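Local coordinates for acyl-CoA Binding Protein (Moniliophthora perniciosa, PDB 3FP5) that probably binds long-chain acyl-CoA esters and carries them within the cell for fatty acid metabolism, at residues Val46-Pro51 against Asp63-Val68. Residues are numbered along the deposited sequence; the frame is centred on the assembly and turned at random.
Sequences VNISRP and DAWKSV
Val-46 lies against one face of the Trp-65 indole, and here the contact is tight. Val-46 CA sits 3.6 Å from the centroid of the six-membered ring, a CH-pi contact. Val-46 CG2, anti to the backbone N, reaches Trp-65 CE3 at 3.7 Å. Val-46 CG1 turns instead to the aliphatic chain of Lys-66, meeting Lys-66 CD at 3.8 Å. Trp-65 NE1 donates to the carbonyl of Gly-44, which helps fix the turn of the ring. One water accepts from Val-46 N and donates to Trp-65 O, tying the backbones together beside the ring. An alanine in place of Trp-65 would probably leave Val-46 without its aromatic support and the Gly-44 carbonyl without this donor. Asn-47 adds a single close atom, OD1, 3.4 Å from Trp-65 CH2 and oblique to the ring. Toward solvent the fit loosens: exposed Ile-48 keeps its CG1 4.5 Å from Trp-65 CZ3. Extended Arg-50 grips Asp-63 side-on, NE to OD1 and NH2 to OD2, both at 2.8 Å. These paired bonds, nearly straight at 160° and 170°, join almost coplanar groups and hold both against turning; the carboxylate would probably offset the guanidinium charge where the loop folds back along helix 56-66.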
ATOM      1  N   VAL A  46       0.901   1.138  15.301  1.00 12.80           N
ATOM      2  CA  VAL A  46      -0.312   1.908  15.538  1.00 12.83           C
ATOM      3  C   VAL A  46      -0.199   2.697  16.843  1.00 12.69           C
ATOM      4  O   VAL A  46       0.174   2.149  17.884  1.00 13.78           O
ATOM      5  CB  VAL A  46      -1.557   0.987  15.533  1.00 12.66           C
ATOM      6  CG1 VAL A  46      -1.459  -0.077  16.615  1.00 17.50           C
ATOM      7  CG2 VAL A  46      -2.833   1.805  15.637  1.00 12.41           C
ATOM      8  N   ASN A  47      -0.530   3.986  16.781  1.00 12.14           N
ATOM      9  CA  ASN A  47      -0.258   4.913  17.877  1.00 12.32           C
ATOM     10  C   ASN A  47      -1.502   5.656  18.387  1.00 15.29           C
ATOM     11  O   ASN A  47      -1.388   6.649  19.121  1.00 16.53           O
ATOM     12  CB  ASN A  47       0.798   5.924  17.427  1.00 17.57           C
ATOM     13  CG  ASN A  47       0.330   6.765  16.247  1.00 17.11           C
ATOM     14  OD1 ASN A  47      -0.779   6.579  15.747  1.00 20.89           O
ATOM     15  ND2 ASN A  47       1.163   7.705  15.817  1.00 25.45           N
ATOM     16  N   ILE A  48      -2.680   5.166  18.004  1.00 15.11           N
ATOM     17  CA  ILE A  48      -3.950   5.738  18.454  1.00 15.70           C
ATOM     18  C   ILE A  48      -4.897   4.627  18.868  1.00 15.06           C
ATOM     19  O   ILE A  48      -4.699   3.470  18.498  1.00 16.49           O
ATOM     20  CB  ILE A  48      -4.634   6.536  17.331  1.00 20.40           C
ATOM     21  CG1 ILE A  48      -4.851   5.639  16.108  1.00 19.33           C
ATOM     22  CG2 ILE A  48      -3.807   7.765  16.971  1.00 25.74           C
ATOM     23  CD1 ILE A  48      -5.679   6.292  15.005  1.00 28.37           C
ATOM     24  N   SER A  49      -5.924   4.977  19.639  0.50 15.82           N
ATOM     25  CA  SER A  49      -6.944   4.007  20.027  0.50 16.60           C
ATOM     26  C   SER A  49      -7.898   3.751  18.865  0.50 14.38           C
ATOM     27  O   SER A  49      -8.014   4.569  17.951  0.50 16.20           O
ATOM     28  CB  SER A  49      -7.721   4.484  21.260  0.50 21.52           C
ATOM     29  OG  SER A  49      -6.950   4.325  22.440  0.50 20.05           O
ATOM     30  N   ARG A  50      -8.570   2.607  18.896  1.00 18.38           N
ATOM     31  CA  ARG A  50      -9.500   2.253  17.834  1.00 17.18           C
ATOM     32  C   ARG A  50     -10.645   3.253  17.812  1.00 18.47           C
ATOM     33  O   ARG A  50     -11.166   3.626  18.864  1.00 19.63           O
ATOM     34  CB  ARG A  50     -10.042   0.847  18.062  1.00 17.07           C
ATOM     35  CG  ARG A  50     -10.895   0.303  16.930  1.00 18.33           C
ATOM     36  CD  ARG A  50     -11.190  -1.162  17.188  1.00 18.21           C
ATOM     37  NE  ARG A  50     -11.727  -1.869  16.026  1.00 18.93           N
ATOM     38  CZ  ARG A  50     -13.006  -2.205  15.878  1.00 25.62           C
ATOM     39  NH1 ARG A  50     -13.895  -1.876  16.812  1.00 25.02           N
ATOM     40  NH2 ARG A  50     -13.401  -2.865  14.798  1.00 25.22           N
ATOM     41  N   PRO A  51     -11.037   3.700  16.611  1.00 16.84           N
ATOM     42  CA  PRO A  51     -12.189   4.600  16.504  1.00 15.92           C
ATOM     43  C   PRO A  51     -13.460   3.934  17.015  1.00 21.20           C
ATOM     44  O   PRO A  51     -13.487   2.713  17.204  1.00 16.46           O
ATOM     45  CB  PRO A  51     -12.308   4.834  14.992  1.00 17.11           C
ATOM     46  CG  PRO A  51     -10.957   4.576  14.459  1.00 18.90           C
ATOM     47  CD  PRO A  51     -10.345   3.524  15.322  1.00 18.33           C
ATOM     48  N   ASP A  63      -8.069  -1.470  12.338  1.00 14.26           N
ATOM     49  CA  ASP A  63      -7.888  -2.917  12.473  1.00 13.83           C
ATOM     50  C   ASP A  63      -6.765  -3.430  11.565  1.00 13.97           C
ATOM     51  O   ASP A  63      -5.928  -4.228  11.998  1.00 16.75           O
ATOM     52  CB  ASP A  63      -9.196  -3.644  12.155  1.00 17.90           C
ATOM     53  CG  ASP A  63     -10.230  -3.478  13.254  1.00 19.67           C
ATOM     54  OD1 ASP A  63      -9.854  -3.042  14.361  1.00 17.44           O
ATOM     55  OD2 ASP A  63     -11.419  -3.771  13.002  1.00 23.00           O
ATOM     56  N   ALA A  64      -6.748  -2.966  10.321  1.00 12.58           N
ATOM     57  CA  ALA A  64      -5.701  -3.376   9.375  1.00 16.95           C
ATOM     58  C   ALA A  64      -4.317  -2.976   9.871  1.00 14.48           C
ATOM     59  O   ALA A  64      -3.401  -3.799   9.924  1.00 11.80           O
ATOM     60  CB  ALA A  64      -5.958  -2.792   7.993  1.00 15.90           C
ATOM     61  N   TRP A  65      -4.176  -1.708  10.244  1.00 12.89           N
ATOM     62  CA  TRP A  65      -2.930  -1.201  10.799  1.00 11.24           C
ATOM     63  C   TRP A  65      -2.500  -1.989  12.047  1.00 12.01           C
ATOM     64  O   TRP A  65      -1.344  -2.413  12.152  1.00 12.48           O
ATOM     65  CB  TRP A  65      -3.066   0.298  11.102  1.00 10.90           C
ATOM     66  CG  TRP A  65      -1.785   0.977  11.452  1.00  9.10           C
ATOM     67  CD1 TRP A  65      -0.522   0.472  11.333  1.00 12.00           C
ATOM     68  CD2 TRP A  65      -1.639   2.305  11.964  1.00 12.88           C
ATOM     69  NE1 TRP A  65       0.404   1.406  11.749  1.00 11.96           N
ATOM     70  CE2 TRP A  65      -0.258   2.539  12.143  1.00 12.23           C
ATOM     71  CE3 TRP A  65      -2.539   3.318  12.294  1.00 13.60           C
ATOM     72  CZ2 TRP A  65       0.241   3.749  12.630  1.00 13.27           C
ATOM     73  CZ3 TRP A  65      -2.040   4.520  12.781  1.00 14.32           C
ATOM     74  CH2 TRP A  65      -0.667   4.723  12.946  1.00 13.29           C
ATOM     75  N   LYS A  66      -3.428  -2.196  12.982  1.00 12.08           N
ATOM     76  CA  LYS A  66      -3.135  -2.947  14.201  1.00 13.21           C
ATOM     77  C   LYS A  66      -2.621  -4.349  13.852  1.00 13.37           C
ATOM     78  O   LYS A  66      -1.715  -4.865  14.504  1.00 14.28           O
ATOM     79  CB  LYS A  66      -4.385  -3.021  15.099  1.00 11.68           C
ATOM     80  CG  LYS A  66      -4.230  -3.925  16.326  1.00 14.95           C
ATOM     81  CD  LYS A  66      -3.221  -3.365  17.312  1.00 18.43           C
ATOM     82  CE  LYS A  66      -3.249  -4.114  18.646  1.00 19.67           C
ATOM     83  NZ  LYS A  66      -2.434  -3.381  19.640  1.00 20.56           N
ATOM     84  N   SER A  67      -3.164  -4.938  12.790  1.00 12.22           N
ATOM     85  CA  SER A  67      -2.810  -6.313  12.420  1.00 14.90           C
ATOM     86  C   SER A  67      -1.355  -6.491  11.965  1.00 14.12           C
ATOM     87  O   SER A  67      -0.856  -7.619  11.898  1.00 20.15           O
ATOM     88  CB  SER A  67      -3.777  -6.864  11.367  1.00 13.34           C
ATOM     89  OG  SER A  67      -3.486  -6.367  10.071  1.00 13.79           O
ATOM     90  N   VAL A  68      -0.677  -5.391  11.651  1.00 12.55           N
ATOM     91  CA  VAL A  68       0.727  -5.475  11.257  1.00 12.34           C
ATOM     92  C   VAL A  68       1.673  -4.871  12.294  1.00 12.53           C
ATOM     93  O   VAL A  68       2.841  -4.595  12.007  1.00 11.96           O
ATOM     94  CB  VAL A  68       0.990  -4.905   9.842  1.00 13.07           C
ATOM     95  CG1 VAL A  68       0.245  -5.729   8.814  1.00 15.08           C
ATOM     96  CG2 VAL A  68       0.594  -3.421   9.744  1.00 11.56           C
TER
HETATM   97  O   HOH W   1       0.708  -1.374  13.814  1.00 12.44           O